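Local structure of aminotransferase (Psychrobacter arcticus 273-4, 3IF2) at residues Gln83-Phe96 against Trp102-Gly114. The protein probably acts as a pyridoxal 5'-phosphate-dependent amino-acid aminotransferase, perhaps transferring amino groups between valine and pyruvate. Numbering follows the deposited sequence.
With PLP (pyridoxal-5'-phosphate), chain C.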
ATOM      1  N   GLN A  83       0.563  -8.247  -9.576  1.00 34.20           N
ATOM      2  CA  GLN A  83       1.926  -7.921  -9.990  1.00 33.94           C
ATOM      3  C   GLN A  83       2.075  -6.434 -10.406  1.00 33.31           C
ATOM      4  O   GLN A  83       3.155  -5.880 -10.274  1.00 31.57           O
ATOM      5  CB  GLN A  83       2.356  -8.853 -11.127  1.00 34.52           C
ATOM      6  CG  GLN A  83       3.809  -8.668 -11.605  1.00 35.58           C
ATOM      7  CD  GLN A  83       4.220  -9.689 -12.638  1.00 36.07           C
ATOM      8  OE1 GLN A  83       3.685 -10.794 -12.682  1.00 37.71           O
ATOM      9  NE2 GLN A  83       5.201  -9.338 -13.459  1.00 36.46           N
ATOM     10  N   GLY A  84       1.000  -5.827 -10.922  1.00 32.62           N
ATOM     11  CA  GLY A  84       0.964  -4.415 -11.294  1.00 32.97           C
ATOM     12  C   GLY A  84       0.429  -4.152 -12.694  1.00 33.18           C
ATOM     13  O   GLY A  84       0.394  -5.041 -13.524  1.00 32.73           O
ATOM     14  N   ASP A  85       0.040  -2.904 -12.949  1.00 34.24           N
ATOM     15  CA  ASP A  85      -0.478  -2.452 -14.261  1.00 35.28           C
ATOM     16  C   ASP A  85       0.281  -3.096 -15.440  1.00 35.54           C
ATOM     17  O   ASP A  85       1.455  -2.795 -15.641  1.00 35.72           O
ATOM     18  CB  ASP A  85      -0.387  -0.919 -14.323  1.00 35.65           C
ATOM     19  CG  ASP A  85      -1.029  -0.332 -15.557  1.00 36.36           C
ATOM     20  OD1 ASP A  85      -0.413  -0.339 -16.656  1.00 36.63           O
ATOM     21  OD2 ASP A  85      -2.150   0.193 -15.402  1.00 37.44           O
ATOM     22  N   SER A  86      -0.384  -3.998 -16.172  1.00 35.96           N
ATOM     23  CA  SER A  86       0.222  -4.723 -17.321  1.00 36.68           C
ATOM     24  C   SER A  86       0.897  -3.821 -18.368  1.00 36.57           C
ATOM     25  O   SER A  86       2.045  -4.078 -18.727  1.00 38.10           O
ATOM     26  CB  SER A  86      -0.823  -5.555 -18.066  1.00 37.21           C
ATOM     27  OG  SER A  86      -1.472  -6.443 -17.179  1.00 39.55           O
ATOM     28  N   ALA A  87       0.182  -2.788 -18.829  1.00 34.48           N
ATOM     29  CA  ALA A  87       0.669  -1.882 -19.874  1.00 34.43           C
ATOM     30  C   ALA A  87       1.969  -1.179 -19.456  1.00 34.03           C
ATOM     31  O   ALA A  87       2.921  -1.101 -20.247  1.00 33.97           O
ATOM     32  CB  ALA A  87      -0.429  -0.843 -20.296  1.00 32.77           C
ATOM     33  N   PHE A  88       2.001  -0.710 -18.210  1.00 33.60           N
ATOM     34  CA  PHE A  88       3.200  -0.054 -17.646  1.00 34.00           C
ATOM     35  C   PHE A  88       4.406  -1.020 -17.558  1.00 34.27           C
ATOM     36  O   PHE A  88       5.524  -0.636 -17.919  1.00 34.02           O
ATOM     37  CB  PHE A  88       2.879   0.579 -16.274  1.00 32.70           C
ATOM     38  CG  PHE A  88       3.981   1.453 -15.705  1.00 32.54           C
ATOM     39  CD1 PHE A  88       4.590   2.460 -16.481  1.00 32.45           C
ATOM     40  CD2 PHE A  88       4.330   1.354 -14.363  1.00 32.08           C
ATOM     41  CE1 PHE A  88       5.553   3.301 -15.948  1.00 32.16           C
ATOM     42  CE2 PHE A  88       5.280   2.185 -13.807  1.00 32.23           C
ATOM     43  CZ  PHE A  88       5.910   3.167 -14.592  1.00 32.79           C
ATOM     44  N   ILE A  89       4.168  -2.258 -17.108  1.00 33.97           N
ATOM     45  CA  ILE A  89       5.225  -3.275 -17.066  1.00 35.33           C
ATOM     46  C   ILE A  89       5.777  -3.559 -18.480  1.00 35.98           C
ATOM     47  O   ILE A  89       6.995  -3.617 -18.639  1.00 37.03           O
ATOM     48  CB  ILE A  89       4.761  -4.617 -16.346  1.00 35.40           C
ATOM     49  CG1 ILE A  89       4.649  -4.396 -14.822  1.00 34.25           C
ATOM     50  CG2 ILE A  89       5.710  -5.809 -16.665  1.00 33.33           C
ATOM     51  CD1 ILE A  89       3.914  -5.505 -14.111  1.00 33.99           C
ATOM     52  N   ASP A  90       4.900  -3.732 -19.476  1.00 36.57           N
ATOM     53  CA  ASP A  90       5.341  -3.986 -20.873  1.00 37.80           C
ATOM     54  C   ASP A  90       6.179  -2.823 -21.409  1.00 37.45           C
ATOM     55  O   ASP A  90       7.208  -3.055 -22.041  1.00 37.30           O
ATOM     56  CB  ASP A  90       4.172  -4.252 -21.844  1.00 38.69           C
ATOM     57  CG  ASP A  90       3.433  -5.547 -21.565  1.00 39.64           C
ATOM     58  OD1 ASP A  90       4.036  -6.566 -21.141  1.00 40.83           O
ATOM     59  OD2 ASP A  90       2.212  -5.549 -21.808  1.00 41.59           O
ATOM     60  N   ALA A  91       5.739  -1.590 -21.138  1.00 37.38           N
ATOM     61  CA  ALA A  91       6.487  -0.379 -21.518  1.00 37.30           C
ATOM     62  C   ALA A  91       7.892  -0.378 -20.882  1.00 36.76           C
ATOM     63  O   ALA A  91       8.890  -0.131 -21.572  1.00 35.86           O
ATOM     64  CB  ALA A  91       5.722   0.868 -21.110  1.00 37.39           C
ATOM     65  N   LEU A  92       7.934  -0.681 -19.581  1.00 35.86           N
ATOM     66  CA  LEU A  92       9.188  -0.788 -18.812  1.00 35.11           C
ATOM     67  C   LEU A  92      10.123  -1.880 -19.358  1.00 35.02           C
ATOM     68  O   LEU A  92      11.326  -1.644 -19.484  1.00 35.51           O
ATOM     69  CB  LEU A  92       8.909  -0.989 -17.305  1.00 34.35           C
ATOM     70  CG  LEU A  92       8.349   0.215 -16.520  1.00 33.46           C
ATOM     71  CD1 LEU A  92       7.833  -0.216 -15.146  1.00 31.94           C
ATOM     72  CD2 LEU A  92       9.389   1.350 -16.411  1.00 32.32           C
ATOM     73  N   VAL A  93       9.563  -3.040 -19.712  1.00 34.82           N
ATOM     74  CA  VAL A  93      10.321  -4.137 -20.346  1.00 34.42           C
ATOM     75  C   VAL A  93      11.017  -3.621 -21.606  1.00 34.37           C
ATOM     76  O   VAL A  93      12.235  -3.733 -21.736  1.00 34.11           O
ATOM     77  CB  VAL A  93       9.403  -5.352 -20.713  1.00 33.85           C
ATOM     78  CG1 VAL A  93      10.104  -6.325 -21.656  1.00 32.87           C
ATOM     79  CG2 VAL A  93       8.907  -6.071 -19.440  1.00 33.26           C
ATOM     80  N   GLY A  94      10.229  -3.044 -22.517  1.00 34.64           N
ATOM     81  CA  GLY A  94      10.758  -2.465 -23.758  1.00 33.65           C
ATOM     82  C   GLY A  94      11.845  -1.430 -23.507  1.00 33.99           C
ATOM     83  O   GLY A  94      12.936  -1.505 -24.088  1.00 33.94           O
ATOM     84  N   PHE A  95      11.544  -0.495 -22.607  1.00 34.40           N
ATOM     85  CA  PHE A  95      12.447   0.597 -22.184  1.00 34.84           C
ATOM     86  C   PHE A  95      13.816   0.124 -21.646  1.00 36.26           C
ATOM     87  O   PHE A  95      14.863   0.606 -22.121  1.00 36.64           O
ATOM     88  CB  PHE A  95      11.731   1.460 -21.133  1.00 34.93           C
ATOM     89  CG  PHE A  95      12.532   2.621 -20.627  1.00 34.74           C
ATOM     90  CD1 PHE A  95      13.353   2.475 -19.506  1.00 35.01           C
ATOM     91  CD2 PHE A  95      12.453   3.865 -21.250  1.00 34.17           C
ATOM     92  CE1 PHE A  95      14.105   3.535 -19.033  1.00 34.88           C
ATOM     93  CE2 PHE A  95      13.191   4.937 -20.785  1.00 34.50           C
ATOM     94  CZ  PHE A  95      14.034   4.770 -19.675  1.00 34.90           C
ATOM     95  N   PHE A  96      13.814  -0.788 -20.663  1.00 36.07           N
ATOM     96  CA  PHE A  96      15.071  -1.323 -20.133  1.00 36.05           C
ATOM     97  C   PHE A  96      15.852  -2.138 -21.172  1.00 36.99           C
ATOM     98  O   PHE A  96      17.094  -2.039 -21.230  1.00 38.01           O
ATOM     99  CB  PHE A  96      14.863  -2.132 -18.852  1.00 36.06           C
ATOM    100  CG  PHE A  96      14.454  -1.291 -17.664  1.00 35.24           C
ATOM    101  CD1 PHE A  96      15.306  -0.311 -17.167  1.00 34.60           C
ATOM    102  CD2 PHE A  96      13.238  -1.501 -17.018  1.00 34.55           C
ATOM    103  CE1 PHE A  96      14.938   0.470 -16.074  1.00 34.60           C
ATOM    104  CE2 PHE A  96      12.880  -0.730 -15.918  1.00 34.51           C
ATOM    105  CZ  PHE A  96      13.730   0.251 -15.442  1.00 33.96           C
ATOM    106  N   TRP A 102      19.219  -6.150 -21.070  1.00 43.02           N
ATOM    107  CA  TRP A 102      19.157  -7.150 -19.990  1.00 40.62           C
ATOM    108  C   TRP A 102      18.303  -8.385 -20.335  1.00 39.55           C
ATOM    109  O   TRP A 102      18.285  -9.328 -19.552  1.00 40.18           O
ATOM    110  CB  TRP A 102      18.642  -6.526 -18.675  1.00 39.34           C
ATOM    111  CG  TRP A 102      19.489  -5.415 -18.117  1.00 38.33           C
ATOM    112  CD1 TRP A 102      20.829  -5.273 -18.245  1.00 38.18           C
ATOM    113  CD2 TRP A 102      19.058  -4.356 -17.249  1.00 38.01           C
ATOM    114  NE1 TRP A 102      21.263  -4.173 -17.556  1.00 38.24           N
ATOM    115  CE2 TRP A 102      20.197  -3.587 -16.934  1.00 37.82           C
ATOM    116  CE3 TRP A 102      17.816  -3.976 -16.716  1.00 38.10           C
ATOM    117  CZ2 TRP A 102      20.144  -2.453 -16.111  1.00 37.86           C
ATOM    118  CZ3 TRP A 102      17.757  -2.838 -15.898  1.00 38.55           C
ATOM    119  CH2 TRP A 102      18.922  -2.090 -15.608  1.00 38.18           C
ATOM    120  N   ASN A 103      17.623  -8.362 -21.493  1.00 38.83           N
ATOM    121  CA  ASN A 103      16.754  -9.441 -21.973  0.50 38.00           C
ATOM    122  C   ASN A 103      15.618  -9.751 -20.976  1.00 37.51           C
ATOM    123  O   ASN A 103      15.262 -10.908 -20.733  1.00 37.41           O
ATOM    124  CB  ASN A 103      17.580 -10.682 -22.352  0.50 37.64           C
ATOM    125  CG  ASN A 103      16.857 -11.585 -23.334  0.50 37.53           C
ATOM    126  OD1 ASN A 103      15.922 -11.155 -24.014  0.50 37.59           O
ATOM    127  ND2 ASN A 103      17.292 -12.835 -23.424  0.50 37.25           N
ATOM    128  N   LEU A 104      15.044  -8.692 -20.403  1.00 36.51           N
ATOM    129  CA  LEU A 104      13.943  -8.849 -19.459  1.00 36.34           C
ATOM    130  C   LEU A 104      12.662  -9.246 -20.189  1.00 36.08           C
ATOM    131  O   LEU A 104      12.521  -9.005 -21.391  1.00 35.62           O
ATOM    132  CB  LEU A 104      13.640  -7.552 -18.694  1.00 36.12           C
ATOM    133  CG  LEU A 104      14.655  -6.852 -17.787  1.00 35.38           C
ATOM    134  CD1 LEU A 104      13.954  -5.679 -17.116  1.00 33.92           C
ATOM    135  CD2 LEU A 104      15.243  -7.814 -16.757  1.00 35.25           C
ATOM    136  N   THR A 105      11.769  -9.901 -19.447  1.00 36.30           N
ATOM    137  CA  THR A 105      10.396 -10.198 -19.885  1.00 36.48           C
ATOM    138  C   THR A 105       9.504  -9.597 -18.790  1.00 37.14           C
ATOM    139  O   THR A 105      10.010  -9.007 -17.824  1.00 36.97           O
ATOM    140  CB  THR A 105      10.120 -11.706 -20.122  1.00 36.16           C
ATOM    141  OG1 THR A 105      10.011 -12.407 -18.879  1.00 36.84           O
ATOM    142  CG2 THR A 105      11.208 -12.331 -20.997  1.00 35.32           C
ATOM    143  N   SER A 106       8.190  -9.710 -18.945  1.00 37.79           N
ATOM    144  CA  SER A 106       7.264  -9.181 -17.931  1.00 37.65           C
ATOM    145  C   SER A 106       7.408  -9.897 -16.581  1.00 37.63           C
ATOM    146  O   SER A 106       7.093  -9.312 -15.549  1.00 37.77           O
ATOM    147  CB  SER A 106       5.818  -9.211 -18.412  1.00 37.52           C
ATOM    148  OG  SER A 106       5.390 -10.532 -18.624  1.00 38.68           O
ATOM    149  N   GLU A 107       7.928 -11.130 -16.586  1.00 38.41           N
ATOM    150  CA  GLU A 107       8.155 -11.892 -15.344  1.00 38.83           C
ATOM    151  C   GLU A 107       9.151 -11.244 -14.363  1.00 37.71           C
ATOM    152  O   GLU A 107       9.100 -11.555 -13.174  1.00 37.37           O
ATOM    153  CB  GLU A 107       8.604 -13.323 -15.654  1.00 39.94           C
ATOM    154  CG  GLU A 107       7.552 -14.191 -16.332  1.00 41.40           C
ATOM    155  CD  GLU A 107       8.098 -15.576 -16.721  1.00 43.31           C
ATOM    156  OE1 GLU A 107       8.713 -16.280 -15.883  1.00 43.74           O
ATOM    157  OE2 GLU A 107       7.907 -15.977 -17.887  1.00 45.47           O
ATOM    158  N   ASN A 108      10.011 -10.346 -14.869  1.00 36.49           N
ATOM    159  CA  ASN A 108      11.050  -9.637 -14.106  1.00 35.30           C
ATOM    160  C   ASN A 108      10.675  -8.284 -13.511  1.00 35.26           C
ATOM    161  O   ASN A 108      11.513  -7.636 -12.927  1.00 36.22           O
ATOM    162  CB  ASN A 108      12.276  -9.409 -15.005  1.00 34.90           C
ATOM    163  CG  ASN A 108      12.897 -10.697 -15.497  1.00 35.30           C
ATOM    164  OD1 ASN A 108      12.906 -10.983 -16.697  1.00 33.91           O
ATOM    165  ND2 ASN A 108      13.431 -11.481 -14.562  1.00 35.29           N
ATOM    166  N   ILE A 109       9.433  -7.851 -13.632  1.00 35.65           N
ATOM    167  CA  ILE A 109       9.035  -6.540 -13.134  1.00 35.25           C
ATOM    168  C   ILE A 109       7.701  -6.610 -12.411  1.00 35.55           C
ATOM    169  O   ILE A 109       6.740  -7.209 -12.922  1.00 35.44           O
ATOM    170  CB  ILE A 109       8.914  -5.492 -14.260  1.00 35.02           C
ATOM    171  CG1 ILE A 109      10.189  -5.448 -15.113  1.00 34.60           C
ATOM    172  CG2 ILE A 109       8.588  -4.096 -13.657  1.00 34.64           C
ATOM    173  CD1 ILE A 109      10.221  -4.325 -16.137  1.00 34.59           C
ATOM    174  N   ALA A 110       7.678  -6.014 -11.218  1.00 34.92           N
ATOM    175  CA  ALA A 110       6.482  -5.876 -10.404  1.00 34.89           C
ATOM    176  C   ALA A 110       6.403  -4.424  -9.943  1.00 34.89           C
ATOM    177  O   ALA A 110       7.415  -3.716  -9.932  1.00 36.11           O
ATOM    178  CB  ALA A 110       6.529  -6.804  -9.209  1.00 34.16           C
ATOM    179  N   LEU A 111       5.193  -3.999  -9.598  1.00 35.07           N
ATOM    180  CA  LEU A 111       4.907  -2.671  -9.078  1.00 34.57           C
ATOM    181  C   LEU A 111       4.463  -2.808  -7.613  1.00 34.10           C
ATOM    182  O   LEU A 111       3.835  -3.827  -7.233  1.00 32.70           O
ATOM    183  CB  LEU A 111       3.806  -1.983  -9.904  1.00 34.82           C
ATOM    184  CG  LEU A 111       4.022  -1.801 -11.409  1.00 35.21           C
ATOM    185  CD1 LEU A 111       2.816  -1.097 -12.064  1.00 35.10           C
ATOM    186  CD2 LEU A 111       5.262  -1.026 -11.660  1.00 34.64           C
ATOM    187  N   THR A 112       4.807  -1.787  -6.811  1.00 33.22           N
ATOM    188  CA  THR A 112       4.445  -1.682  -5.391  1.00 33.57           C
ATOM    189  C   THR A 112       3.879  -0.275  -5.123  1.00 34.23           C
ATOM    190  O   THR A 112       3.975   0.600  -5.990  1.00 34.86           O
ATOM    191  CB  THR A 112       5.684  -1.968  -4.481  1.00 33.68           C
ATOM    192  OG1 THR A 112       6.721  -0.995  -4.716  1.00 33.60           O
ATOM    193  CG2 THR A 112       6.247  -3.357  -4.750  1.00 32.96           C
ATOM    194  N   ASN A 113       3.280  -0.067  -3.948  1.00 34.03           N
ATOM    195  CA  ASN A 113       2.725   1.239  -3.549  1.00 33.70           C
ATOM    196  C   ASN A 113       3.835   2.157  -2.998  1.00 33.46           C
ATOM    197  O   ASN A 113       3.841   2.502  -1.824  1.00 31.26           O
ATOM    198  CB  ASN A 113       1.571   1.075  -2.537  1.00 34.12           C
ATOM    199  CG  ASN A 113       0.324   0.424  -3.145  1.00 34.57           C
ATOM    200  OD1 ASN A 113       0.071   0.517  -4.353  1.00 33.89           O
ATOM    201  ND2 ASN A 113      -0.473  -0.229  -2.292  1.00 35.20           N
ATOM    202  N   GLY A 114       4.724   2.592  -3.901  1.00 34.08           N
ATOM    203  CA  GLY A 114       5.952   3.345  -3.594  1.00 34.22           C
ATOM    204  C   GLY A 114       7.087   2.357  -3.297  1.00 34.75           C
ATOM    205  O   GLY A 114       6.831   1.178  -3.005  1.00 35.72           O
TER
HETATM  206  N1  PLP C 500      14.735   5.448  -1.337  1.00 49.48           N
HETATM  207  C2  PLP C 500      15.355   6.594  -0.889  1.00 50.57           C
HETATM  208  C2A PLP C 500      16.849   6.636  -0.928  1.00 50.11           C
HETATM  209  C3  PLP C 500      14.577   7.681  -0.430  1.00 51.41           C
HETATM  210  O3  PLP C 500      15.151   8.840   0.021  1.00 50.06           O
HETATM  211  C4  PLP C 500      13.165   7.577  -0.408  1.00 52.20           C
HETATM  212  C4A PLP C 500      12.399   8.657   0.347  1.00 53.42           C
HETATM  213  O4A PLP C 500      11.409   9.214  -0.144  1.00 54.71           O
HETATM  214  C5  PLP C 500      12.548   6.369  -0.876  1.00 50.64           C
HETATM  215  C6  PLP C 500      13.372   5.324  -1.336  1.00 49.70           C
HETATM  216  C5A PLP C 500      11.025   6.131  -0.857  1.00 48.52           C
HETATM  217  O4P PLP C 500      10.360   6.596  -2.013  1.00 45.22           O
HETATM  218  P   PLP C 500       8.846   6.163  -2.322  1.00 40.81           P
HETATM  219  O1P PLP C 500       8.122   5.223  -1.389  1.00 40.33           O
HETATM  220  O2P PLP C 500       9.000   5.503  -3.651  1.00 40.66           O
HETATM  221  O3P PLP C 500       8.092   7.432  -2.384  1.00 38.75           O
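Gln-83 fastens itself to strand 109-112 by both its backbone and its side chain. Its carbonyl O accepts from Leu-111 N at 2.9 Å in a nearly straight bond (167°). With CG anti to the backbone N (chi1 -177°) and the chain extended beyond it, the side chain runs back along the strand: CG passes Ala-110 CA and the carbonyl O of Ile-109, and NE2 donates to Ile-109 O at 2.7 Å, close to its own amide plane. A weak, bent second bond (118°) joins NE2 to Ser-106 O. Cut back to alanine, this position would lose its amide, probably leaving the Ile-109 carbonyl without this donor and Ser-106 O without its weak hold.

Leu-111 can be followed outward: CB meets Gln-83 O and Gly-84 CA, and CG packs on the same Gly-84 CA, where a side chain would clash with it. CD1 comes 3.4 Å from Asp-85 N and meets the edge of the Phe-88 ring, 3.7 Å from CD2; Leu-111 CD2 touches CD2 and CE2 of that ring, and Leu-92 CD1 sits over one face. Ile-109 sends CD1 to Leu-92 CB at 3.8 Å, and its CB meets Ile-89 CG2. Farther along, Val-93 CG2 packs on Thr-105 O, and Phe-96 CD1 touches Trp-102 CZ3 at 3.7 Å, the two ring planes only slightly inclined but offset, with little face-to-face contact.

The helix thus lies against a strand that pairs antiparallel with 285-288 and is followed, after Asn-113, by Gly-114, the N-cap residue of helix 115-125 beside the cofactor phosphate: the layered α/β large domain of a fold-type I aminotransferase.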